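Side-chain contacts in putative chromatin binding protein (Chaetomium thermophilum, PDB 6QP0), which probably acts as a tRNA-dependent ATPase in Elongator-mediated tRNA modification, this chain being its P-loop nucleotide-binding domain: residues A[76-80]-A[81-85]; A[141-144]-A[145-149]; A[205-208]-A[209-213]; A[230-233]-A[234-237]. All coordinates share one frame; numbering follows the deposited sequence.

Contact 1. Residues A[76-80]-A[81-85]; sequences ISDAT and LSISR. With AF3 (aluminum fluoride), chain C.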
loop_
_atom_site.group_PDB
_atom_site.type_symbol
_atom_site.label_atom_id
_atom_site.label_comp_id
_atom_site.label_asym_id
_atom_site.label_seq_id
_atom_site.Cartn_x
_atom_site.Cartn_y
_atom_site.Cartn_z
ATOM N N ILE A 76 -8.131 2.733 0.271
ATOM C CA ILE A 76 -7.524 4.005 -0.096
ATOM C C ILE A 76 -6.318 3.731 -0.981
ATOM O O ILE A 76 -5.593 2.753 -0.774
ATOM C CB ILE A 76 -7.104 4.819 1.147
ATOM C CG1 ILE A 76 -8.288 4.997 2.098
ATOM C CG2 ILE A 76 -6.547 6.175 0.729
ATOM C CD1 ILE A 76 -7.907 5.564 3.452
ATOM N N SER A 77 -6.095 4.604 -1.962
ATOM C CA SER A 77 -4.962 4.477 -2.862
ATOM C C SER A 77 -4.615 5.854 -3.407
ATOM O O SER A 77 -5.367 6.818 -3.240
ATOM C CB SER A 77 -5.261 3.501 -4.006
ATOM O OG SER A 77 -6.201 4.053 -4.911
ATOM N N ASP A 78 -3.453 5.942 -4.060
ATOM C CA ASP A 78 -3.093 7.171 -4.758
ATOM C C ASP A 78 -4.170 7.555 -5.765
ATOM O O ASP A 78 -4.496 8.739 -5.922
ATOM C CB ASP A 78 -1.741 7.007 -5.456
ATOM C CG ASP A 78 -0.583 6.877 -4.479
ATOM O OD1 ASP A 78 -0.827 6.616 -3.284
ATOM O OD2 ASP A 78 0.577 7.045 -4.909
ATOM N N ALA A 79 -4.750 6.561 -6.445
ATOM C CA ALA A 79 -5.756 6.838 -7.464
ATOM C C ALA A 79 -7.049 7.357 -6.847
ATOM O O ALA A 79 -7.672 8.280 -7.385
ATOM C CB ALA A 79 -6.024 5.576 -8.286
ATOM N N THR A 80 -7.476 6.772 -5.722
ATOM C CA THR A 80 -8.697 7.237 -5.073
ATOM C C THR A 80 -8.554 8.673 -4.586
ATOM O O THR A 80 -9.538 9.418 -4.551
ATOM C CB THR A 80 -9.063 6.326 -3.900
ATOM O OG1 THR A 80 -8.019 6.361 -2.919
ATOM C CG2 THR A 80 -9.283 4.898 -4.376
ATOM N N LEU A 81 -7.345 9.070 -4.200
ATOM C CA LEU A 81 -7.058 10.431 -3.780
ATOM C C LEU A 81 -6.553 11.297 -4.925
ATOM O O LEU A 81 -6.108 12.424 -4.685
ATOM C CB LEU A 81 -6.029 10.422 -2.649
ATOM C CG LEU A 81 -6.410 9.589 -1.424
ATOM C CD1 LEU A 81 -5.268 9.562 -0.424
ATOM C CD2 LEU A 81 -7.681 10.125 -0.777
ATOM N N SER A 82 -6.611 10.797 -6.156
ATOM C CA SER A 82 -6.173 11.549 -7.330
ATOM C C SER A 82 -4.743 12.052 -7.153
ATOM O O SER A 82 -4.424 13.212 -7.424
ATOM C CB SER A 82 -7.129 12.705 -7.617
ATOM O OG SER A 82 -8.441 12.228 -7.854
ATOM N N ILE A 83 -3.874 11.161 -6.688
ATOM C CA ILE A 83 -2.453 11.447 -6.531
ATOM C C ILE A 83 -1.732 10.804 -7.708
ATOM O O ILE A 83 -1.590 9.577 -7.768
ATOM C CB ILE A 83 -1.912 10.930 -5.191
ATOM C CG1 ILE A 83 -2.584 11.667 -4.030
ATOM C CG2 ILE A 83 -0.395 11.087 -5.135
ATOM C CD1 ILE A 83 -2.238 11.116 -2.661
ATOM N N SER A 84 -1.280 11.625 -8.649
ATOM C CA SER A 84 -0.570 11.109 -9.810
ATOM C C SER A 84 0.771 10.510 -9.398
ATOM O O SER A 84 1.385 10.919 -8.407
ATOM C CB SER A 84 -0.354 12.219 -10.839
ATOM O OG SER A 84 0.187 11.700 -12.041
ATOM N N ARG A 85 1.226 9.527 -10.177
ATOM C CA ARG A 85 2.498 8.870 -9.906
ATOM C C ARG A 85 3.693 9.793 -10.091
ATOM O O ARG A 85 4.802 9.430 -9.682
ATOM C CB ARG A 85 2.655 7.649 -10.815
ATOM C CG ARG A 85 1.640 6.551 -10.560
ATOM C CD ARG A 85 1.529 5.612 -11.749
ATOM N NE ARG A 85 0.694 4.450 -11.454
ATOM C CZ ARG A 85 -0.635 4.470 -11.413
ATOM N NH1 ARG A 85 -1.297 5.596 -11.641
ATOM N NH2 ARG A 85 -1.305 3.359 -11.137
HETATM AL AL AF3 C . 0.614 1.318 -9.356
HETATM F F1 AF3 C . -0.670 1.241 -8.229
HETATM F F2 AF3 C . 0.288 1.145 -11.024
HETATM F F3 AF3 C . 2.216 1.087 -8.814
#

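Contact 2. Residues A[141-144]-A[145-149]; sequences QLYC and EAKNA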
loop_
_atom_site.group_PDB
_atom_site.type_symbol
_atom_site.label_atom_id
_atom_site.label_comp_id
_atom_site.label_asym_id
_atom_site.label_seq_id
_atom_site.Cartn_x
_atom_site.Cartn_y
_atom_site.Cartn_z
ATOM N N GLN A 141 5.107 6.437 10.662
ATOM C CA GLN A 141 4.010 7.365 10.907
ATOM C C GLN A 141 2.676 6.631 10.899
ATOM O O GLN A 141 1.838 6.825 11.788
ATOM C CB GLN A 141 4.007 8.478 9.857
ATOM C CG GLN A 141 5.277 9.314 9.791
ATOM C CD GLN A 141 5.191 10.411 8.739
ATOM O OE1 GLN A 141 4.118 10.961 8.486
ATOM N NE2 GLN A 141 6.321 10.725 8.114
ATOM N N LEU A 142 2.462 5.776 9.894
ATOM C CA LEU A 142 1.218 5.019 9.811
ATOM C C LEU A 142 1.059 4.099 11.011
ATOM O O LEU A 142 -0.047 3.944 11.545
ATOM C CB LEU A 142 1.183 4.217 8.512
ATOM C CG LEU A 142 1.141 5.046 7.228
ATOM C CD1 LEU A 142 1.409 4.182 6.009
ATOM C CD2 LEU A 142 -0.205 5.740 7.099
ATOM N N TYR A 143 2.151 3.472 11.446
ATOM C CA TYR A 143 2.112 2.657 12.656
ATOM C C TYR A 143 1.632 3.481 13.844
ATOM O O TYR A 143 0.708 3.082 14.561
ATOM C CB TYR A 143 3.500 2.059 12.912
ATOM C CG TYR A 143 3.710 1.482 14.294
ATOM C CD1 TYR A 143 3.219 0.229 14.630
ATOM C CD2 TYR A 143 4.423 2.186 15.256
ATOM C CE1 TYR A 143 3.419 -0.302 15.893
ATOM C CE2 TYR A 143 4.628 1.666 16.519
ATOM C CZ TYR A 143 4.126 0.422 16.833
ATOM O OH TYR A 143 4.331 -0.096 18.091
ATOM N N CYS A 144 2.238 4.650 14.057
ATOM C CA CYS A 144 1.805 5.512 15.150
ATOM C C CYS A 144 0.379 6.005 14.942
ATOM O O CYS A 144 -0.334 6.265 15.918
ATOM C CB CYS A 144 2.762 6.694 15.291
ATOM S SG CYS A 144 4.458 6.199 15.658
ATOM N N GLU A 145 -0.058 6.131 13.689
ATOM C CA GLU A 145 -1.434 6.538 13.425
ATOM C C GLU A 145 -2.418 5.487 13.924
ATOM O O GLU A 145 -3.396 5.809 14.608
ATOM C CB GLU A 145 -1.629 6.799 11.930
ATOM C CG GLU A 145 -2.978 7.413 11.590
ATOM C CD GLU A 145 -3.080 7.871 10.147
ATOM O OE1 GLU A 145 -2.297 7.387 9.302
ATOM O OE2 GLU A 145 -3.947 8.723 9.861
ATOM N N ALA A 146 -2.174 4.215 13.592
ATOM C CA ALA A 146 -3.033 3.147 14.092
ATOM C C ALA A 146 -2.959 3.051 15.611
ATOM O O ALA A 146 -3.959 2.753 16.272
ATOM C CB ALA A 146 -2.643 1.816 13.451
ATOM N N LYS A 147 -1.777 3.294 16.180
ATOM C CA LYS A 147 -1.646 3.350 17.632
ATOM C C LYS A 147 -2.565 4.415 18.218
ATOM O O LYS A 147 -3.253 4.180 19.217
ATOM C CB LYS A 147 -0.189 3.616 18.013
ATOM C CG LYS A 147 0.034 3.924 19.489
ATOM C CD LYS A 147 1.505 4.188 19.800
ATOM C CE LYS A 147 2.351 2.927 19.671
ATOM N NZ LYS A 147 3.752 3.149 20.130
ATOM N N ASN A 148 -2.588 5.604 17.605
ATOM C CA ASN A 148 -3.449 6.675 18.095
ATOM C C ASN A 148 -4.921 6.365 17.862
ATOM O O ASN A 148 -5.779 6.843 18.614
ATOM C CB ASN A 148 -3.065 7.995 17.429
ATOM C CG ASN A 148 -1.868 8.647 18.089
ATOM O OD1 ASN A 148 -1.837 8.815 19.309
ATOM N ND2 ASN A 148 -0.871 9.008 17.289
ATOM N N ALA A 149 -5.233 5.578 16.834
ATOM C CA ALA A 149 -6.591 5.098 16.624
ATOM C C ALA A 149 -6.930 3.902 17.505
ATOM O O ALA A 149 -8.055 3.397 17.430
ATOM C CB ALA A 149 -6.797 4.729 15.153
#

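Contact 3. Residues A[205-208]-A[209-213]; sequences RSNW and ENLVF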
loop_
_atom_site.group_PDB
_atom_site.type_symbol
_atom_site.label_atom_id
_atom_site.label_comp_id
_atom_site.label_asym_id
_atom_site.label_seq_id
_atom_site.Cartn_x
_atom_site.Cartn_y
_atom_site.Cartn_z
ATOM N N ARG A 205 9.807 6.150 -17.205
ATOM C CA ARG A 205 10.875 5.199 -16.903
ATOM C C ARG A 205 11.922 5.794 -15.962
ATOM O O ARG A 205 12.552 5.055 -15.196
ATOM C CB ARG A 205 11.526 4.702 -18.197
ATOM C CG ARG A 205 10.657 3.717 -18.981
ATOM C CD ARG A 205 11.461 2.942 -20.021
ATOM N NE ARG A 205 11.690 3.705 -21.247
ATOM C CZ ARG A 205 11.112 3.443 -22.419
ATOM N NH1 ARG A 205 10.266 2.426 -22.542
ATOM N NH2 ARG A 205 11.390 4.199 -23.473
ATOM N N SER A 206 12.119 7.115 -15.991
ATOM C CA SER A 206 13.001 7.757 -15.019
ATOM C C SER A 206 12.426 7.659 -13.611
ATOM O O SER A 206 13.119 7.251 -12.670
ATOM C CB SER A 206 13.228 9.221 -15.406
ATOM O OG SER A 206 14.085 9.886 -14.491
ATOM N N ASN A 207 11.153 8.027 -13.446
ATOM C CA ASN A 207 10.524 7.957 -12.133
ATOM C C ASN A 207 10.457 6.522 -11.624
ATOM O O ASN A 207 10.570 6.277 -10.416
ATOM C CB ASN A 207 9.118 8.558 -12.187
ATOM C CG ASN A 207 8.446 8.591 -10.825
ATOM O OD1 ASN A 207 9.102 8.794 -9.804
ATOM N ND2 ASN A 207 7.135 8.384 -10.805
ATOM N N TRP A 208 10.256 5.559 -12.530
ATOM C CA TRP A 208 10.108 4.165 -12.125
ATOM C C TRP A 208 11.414 3.612 -11.567
ATOM O O TRP A 208 11.435 3.025 -10.479
ATOM C CB TRP A 208 9.631 3.331 -13.317
ATOM C CG TRP A 208 9.155 1.959 -12.960
ATOM C CD1 TRP A 208 7.866 1.566 -12.774
ATOM C CD2 TRP A 208 9.964 0.796 -12.754
ATOM N NE1 TRP A 208 7.819 0.229 -12.461
ATOM C CE2 TRP A 208 9.094 -0.265 -12.441
ATOM C CE3 TRP A 208 11.338 0.551 -12.802
ATOM C CZ2 TRP A 208 9.553 -1.550 -12.175
ATOM C CZ3 TRP A 208 11.791 -0.724 -12.539
ATOM C CH2 TRP A 208 10.902 -1.759 -12.230
ATOM N N GLU A 209 12.520 3.796 -12.296
ATOM C CA GLU A 209 13.797 3.248 -11.856
ATOM C C GLU A 209 14.214 3.832 -10.512
ATOM O O GLU A 209 14.580 3.097 -9.587
ATOM C CB GLU A 209 14.882 3.509 -12.905
ATOM C CG GLU A 209 14.678 2.790 -14.231
ATOM C CD GLU A 209 14.648 1.281 -14.086
ATOM O OE1 GLU A 209 14.283 0.595 -15.067
ATOM O OE2 GLU A 209 14.987 0.780 -12.995
ATOM N N ASN A 210 14.176 5.163 -10.385
ATOM C CA ASN A 210 14.603 5.796 -9.142
ATOM C C ASN A 210 13.734 5.368 -7.966
ATOM O O ASN A 210 14.221 5.300 -6.830
ATOM C CB ASN A 210 14.583 7.319 -9.296
ATOM C CG ASN A 210 15.437 7.800 -10.456
ATOM O OD1 ASN A 210 14.990 8.588 -11.290
ATOM N ND2 ASN A 210 16.671 7.319 -10.518
ATOM N N LEU A 211 12.451 5.070 -8.208
ATOM C CA LEU A 211 11.583 4.597 -7.134
ATOM C C LEU A 211 12.063 3.254 -6.591
ATOM O O LEU A 211 12.173 3.068 -5.374
ATOM C CB LEU A 211 10.139 4.484 -7.626
ATOM C CG LEU A 211 9.190 5.617 -7.236
ATOM C CD1 LEU A 211 7.838 5.416 -7.897
ATOM C CD2 LEU A 211 9.036 5.712 -5.724
ATOM N N VAL A 212 12.343 2.299 -7.482
ATOM C CA VAL A 212 12.829 0.997 -7.035
ATOM C C VAL A 212 14.122 1.157 -6.246
ATOM O O VAL A 212 14.292 0.570 -5.172
ATOM C CB VAL A 212 13.031 0.050 -8.231
ATOM C CG1 VAL A 212 13.604 -1.273 -7.742
ATOM C CG2 VAL A 212 11.735 -0.162 -8.980
ATOM N N PHE A 213 15.061 1.946 -6.779
ATOM C CA PHE A 213 16.349 2.114 -6.116
ATOM C C PHE A 213 16.184 2.559 -4.664
ATOM O O PHE A 213 16.900 2.076 -3.779
ATOM C CB PHE A 213 17.210 3.121 -6.883
ATOM C CG PHE A 213 18.345 3.690 -6.072
ATOM C CD1 PHE A 213 19.548 3.014 -5.966
ATOM C CD2 PHE A 213 18.202 4.899 -5.408
ATOM C CE1 PHE A 213 20.589 3.533 -5.215
ATOM C CE2 PHE A 213 19.238 5.419 -4.655
ATOM C CZ PHE A 213 20.432 4.737 -4.560
#

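Contact 4. Residues A[230-233]-A[234-237]; sequences LLAW and DDDE. With ADP (adenosine-5'-diphosphate), chain B.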
loop_
_atom_site.group_PDB
_atom_site.type_symbol
_atom_site.label_atom_id
_atom_site.label_comp_id
_atom_site.label_asym_id
_atom_site.label_seq_id
_atom_site.Cartn_x
_atom_site.Cartn_y
_atom_site.Cartn_z
ATOM N N LEU A 230 3.874 -11.175 3.188
ATOM C CA LEU A 230 4.323 -11.040 1.810
ATOM C C LEU A 230 3.490 -11.932 0.902
ATOM O O LEU A 230 2.980 -12.974 1.322
ATOM C CB LEU A 230 5.810 -11.396 1.672
ATOM C CG LEU A 230 6.789 -10.556 2.496
ATOM C CD1 LEU A 230 6.903 -11.074 3.921
ATOM C CD2 LEU A 230 8.157 -10.516 1.827
ATOM N N LEU A 231 3.356 -11.506 -0.354
ATOM C CA LEU A 231 2.606 -12.256 -1.363
ATOM C C LEU A 231 3.341 -12.115 -2.693
ATOM O O LEU A 231 3.279 -11.061 -3.334
ATOM C CB LEU A 231 1.171 -11.758 -1.483
ATOM C CG LEU A 231 0.220 -11.998 -0.311
ATOM C CD1 LEU A 231 -1.127 -11.339 -0.590
ATOM C CD2 LEU A 231 0.047 -13.480 -0.053
ATOM N N ALA A 232 4.035 -13.171 -3.102
ATOM C CA ALA A 232 4.610 -13.215 -4.434
ATOM C C ALA A 232 3.511 -13.474 -5.459
ATOM O O ALA A 232 2.435 -13.986 -5.138
ATOM C CB ALA A 232 5.686 -14.296 -4.526
ATOM N N TRP A 233 3.787 -13.106 -6.710
ATOM C CA TRP A 233 2.816 -13.342 -7.772
ATOM C C TRP A 233 2.460 -14.822 -7.867
ATOM O O TRP A 233 1.281 -15.187 -7.949
ATOM C CB TRP A 233 3.361 -12.837 -9.108
ATOM C CG TRP A 233 3.296 -11.350 -9.275
ATOM C CD1 TRP A 233 3.050 -10.420 -8.303
ATOM C CD2 TRP A 233 3.473 -10.620 -10.494
ATOM N NE1 TRP A 233 3.068 -9.157 -8.844
ATOM C CE2 TRP A 233 3.324 -9.252 -10.187
ATOM C CE3 TRP A 233 3.744 -10.988 -11.815
ATOM C CZ2 TRP A 233 3.438 -8.255 -11.153
ATOM C CZ3 TRP A 233 3.857 -9.996 -12.771
ATOM C CH2 TRP A 233 3.705 -8.646 -12.436
ATOM N N ASP A 234 3.471 -15.691 -7.854
ATOM C CA ASP A 234 3.242 -17.118 -8.039
ATOM C C ASP A 234 2.486 -17.747 -6.878
ATOM O O ASP A 234 1.993 -18.871 -7.025
ATOM C CB ASP A 234 4.580 -17.827 -8.243
ATOM C CG ASP A 234 5.356 -17.269 -9.420
ATOM O OD1 ASP A 234 4.746 -17.051 -10.489
ATOM O OD2 ASP A 234 6.574 -17.034 -9.272
ATOM N N ASP A 235 2.379 -17.062 -5.740
ATOM C CA ASP A 235 1.575 -17.581 -4.643
ATOM C C ASP A 235 0.147 -17.785 -5.133
ATOM O O ASP A 235 -0.496 -16.843 -5.608
ATOM C CB ASP A 235 1.607 -16.635 -3.444
ATOM C CG ASP A 235 2.851 -16.820 -2.588
ATOM O OD1 ASP A 235 3.683 -17.687 -2.928
ATOM O OD2 ASP A 235 3.000 -16.103 -1.576
ATOM N N ASP A 236 -0.341 -19.018 -5.038
ATOM C CA ASP A 236 -1.646 -19.343 -5.589
ATOM C C ASP A 236 -2.758 -18.904 -4.637
ATOM O O ASP A 236 -2.516 -18.479 -3.506
ATOM C CB ASP A 236 -1.749 -20.839 -5.881
ATOM C CG ASP A 236 -1.494 -21.698 -4.654
ATOM O OD1 ASP A 236 -0.708 -22.668 -4.750
ATOM O OD2 ASP A 236 -2.072 -21.396 -3.591
ATOM N N GLU A 237 -4.004 -19.038 -5.106
ATOM C CA GLU A 237 -5.154 -18.525 -4.364
ATOM C C GLU A 237 -5.215 -19.014 -2.916
ATOM O O GLU A 237 -5.790 -18.333 -2.063
ATOM C CB GLU A 237 -6.453 -18.897 -5.090
ATOM C CG GLU A 237 -7.743 -18.477 -4.376
ATOM C CD GLU A 237 -7.928 -16.973 -4.323
ATOM O OE1 GLU A 237 -7.819 -16.391 -3.222
ATOM O OE2 GLU A 237 -8.174 -16.369 -5.388
HETATM P PB ADP B . 0.449 -1.634 -8.954
HETATM O O1B ADP B . -0.889 -0.935 -8.862
HETATM O O2B ADP B . 1.477 -0.694 -9.519
HETATM O O3B ADP B . 0.893 -2.081 -7.583
HETATM P PA ADP B . -1.063 -3.708 -10.372
HETATM O O1A ADP B . -1.976 -2.734 -11.075
HETATM O O2A ADP B . -1.740 -4.255 -9.134
HETATM O O3A ADP B . 0.342 -2.944 -9.961
HETATM O "O5'" ADP B . -0.680 -4.942 -11.415
HETATM C "C5'" ADP B . 0.229 -4.659 -12.460
HETATM C "C4'" ADP B . 0.058 -5.551 -13.518
HETATM O "O4'" ADP B . 0.698 -6.878 -13.189
HETATM C "C3'" ADP B . -1.495 -5.865 -13.762
HETATM O "O3'" ADP B . -1.761 -6.031 -15.230
HETATM C "C2'" ADP B . -1.714 -6.926 -13.163
HETATM O "O2'" ADP B . -2.698 -7.732 -13.924
HETATM C "C1'" ADP B . -0.270 -7.743 -13.063
HETATM N N9 ADP B . -0.180 -8.360 -11.783
HETATM C C8 ADP B . -0.123 -7.869 -10.546
HETATM N N7 ADP B . -0.051 -8.913 -9.713
HETATM C C5 ADP B . -0.063 -10.036 -10.451
HETATM C C6 ADP B . -0.011 -11.368 -10.101
HETATM N N6 ADP B . 0.072 -12.392 -9.065
HETATM N N1 ADP B . -0.039 -12.305 -11.033
HETATM C C2 ADP B . -0.121 -11.958 -12.339
HETATM N N3 ADP B . -0.174 -10.651 -12.692
HETATM C C4 ADP B . -0.144 -9.697 -11.741
#

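Contact 1. Residues A[76-80]-A[81-85]
Ile76 and Leu81 meet at the end of strand 72-77, methyl against methyl. Ile76 CG2 lies 3.8 Å from Leu81 CD1, and the two side chains slant across each other. Leu113 of helix 106-120 also touches Leu81. Further on, Asp78 and Ile83 are paired through their first carbons, with CB 3.9 Å from CB. The carboxylate of Asp78 points elsewhere, to Tyr88 and Ser131. Residues 78-80 take helical backbone angles without forming a regular helix. Ser77 O takes two donors from the same face of its plane, Leu81 N and Thr80 OG1. With chi1 at 62°, Thr80 OG1 sits between its own N and carbonyl carbon, on the side where Ser77 O lies at 2.7 Å. Ser77 OG accepts Thr80 N at 3.1 Å, an ST motif. Arg85 lies apart from these pairs. Its chain is extended from CG to NE and brings the guanidinium edge-on to the aluminum fluoride. Arg85 NH2 holds its F2 at 2.7 Å in a nearly straight bond, and Arg85 NE adds a weak one. Arg85 NH1 donates to Ser198 O. A leucine here would probably leave F2 without its guanidinium partner and Ser198 O without this donor. Two bonds close the turn, Ile83 N to Asp78 O at 2.6 Å and Ser82 N to Ala79 O. With Ser82 in a left-handed conformation, they fit a Schellman motif, beside the aluminum fluoride pocket of a P-loop NTPase.

Contact 2. Residues A[141-144]-A[145-149]
Tyr143 and Lys147 both set CG opposite their own backbone N, with chi1 of 165° and 170°. The lysine then bends at chi3 (-69°), which swings its end round to the phenol. Lys147 CE and Tyr143 OH are 3.9 Å apart, and Lys147 NZ is 4.0 Å from Tyr143 CE2. The ammonium approaches the ring obliquely, in a loose contact along the helix. On another side of the helix, Leu142 and Glu145 lie side by side and point the same way. Glu145 OE1 comes to 3.5 Å from the methyl Leu142 CD2. The glutamate chain is extended and buried, and it touches Tyr114, Val117 and Lys118 of helix 106-120. Leu142 packs on Leu4 and Val6 of strand 4-9. The side chain of Tyr143 also touches Ser153 and Trp224, and a serine in its place would probably leave a gap beside them and take away the phenol that the end of Lys147 lies against. Regular backbone bonds carry the turns. Glu145 N donates to Gln141 O at 2.8 Å and Ala146 N to Leu142 O at 3.0 Å. Lys147 N and Asn148 N bond likewise to Tyr143 O and Cys144 O. These are the i to i+4 contacts of an alpha-helix. Helix 136-148 is the connection of a beta-alpha-beta crossover, from strand 125-130 to strand 153-158 of the parallel sheet, passing over strand 4-9 between them.

Contact 3. Residues A[205-208]-A[209-213]
Arg205 meets Glu209 through its carbonyl. Arg205 O accepts Glu209 N at 3.2 Å, and Glu209 CG lies 3.3 Å from the same oxygen. The guanidinium leads away and makes a salt bridge with Glu170. Ser206 O takes Asn210 N at 3.3 Å in a nearly straight bond. Asn207 O accepts Leu211 N, and its side-chain OD1 sits 4.1 Å from Leu211 CD1 as the two chains pass at a slant. The other end of that amide, ND2, makes a weak bond to Arg85 O. Trp208 carries most of the side-chain contact. Its CG stands opposite the backbone N (chi1 -167°), which lays the indole alongside the next turn. Val212 CG2 rests over one face, 3.8 Å from the centroid of the Trp208 six-membered ring and 18° off its normal, a CH-pi contact. Glu209 meets the rim of the same ring instead. Its OE2 lies in the ring plane, 3.6 Å from Trp208 CZ3, with the carboxylate turned 76° to the indole. Trp208 NE1 bonds to Ser12 OG of the nucleotide site, and Tyr203 meets the indole edge-to-face. The chemistry implies two different uses of one ring. The face takes a methyl by dispersion. The rim, which is slightly positive, probably welcomes the carboxylate, and the salt bridge of Glu209 with Arg166 would help to keep that charge in place.

Contact 4. Residues A[230-233]-A[234-237]
Ala232 and Asp235 close a tight turn, and Trp233 within it meets the adenine of ADP. The base lies over one indole face with the two planes nearly parallel. ADP C5 sits 3.4 Å above the ring of Trp233, over its centre. The overlap runs on to the ribose, where Trp233 CH2 is 3.6 Å from ADP O4'. Trp233 CG stands opposite the carbonyl carbon (chi1 -77°), which turns the indole face to the base. The carbonyl of the same residue is near the base's amino group, and ADP N6 donates a weak bond to Trp233 O at 3.2 Å. In the next shell, Trp233 NE1 bonds to Ser13 O, which helps fix the rotation of the indole. Val168 and Lys164 of helix 162-174 also touch its side chain. The turn itself is type I. Asp235 N bonds to Ala232 O at 3.1 Å. The carboxylate of Asp235 folds back over the strand end, with OD2 3.5 Å from Ala232 N in a weak bond. Arg18 touches the side chain of Asp235 and gives Ala232 O a weak bond through NH2, and a nearby carboxylate would probably help to hold it. Asp236 then serves as N-cap of helix 237-250, its OD2 accepting Gln239 N. The whole is a strand-turn-helix junction that lines the adenine pocket of a P-loop NTPase, with the base covered by a tryptophan.

How the contacts relate
Contacts 1 and 4 follow the two outermost strands of the same parallel sheet, on opposite sides of the chain's centre. Both are turns, and each offers one side chain to a ligand: charged and edge-on at the aluminum fluoride in contact 1, aromatic and face-on at the adenine in contact 4. Contacts 2 and 3 lie within single helices and touch no ligand. Contact 2 is the more remote from the nucleotide, while contact 3 reaches the site through Trp208. Contacts 1 and 3 touch each other at Arg85 and Asn207. Contact 4 is a surface contact; the other three are partly buried. Backbone bonds are regular in the helices and more varied in the turns.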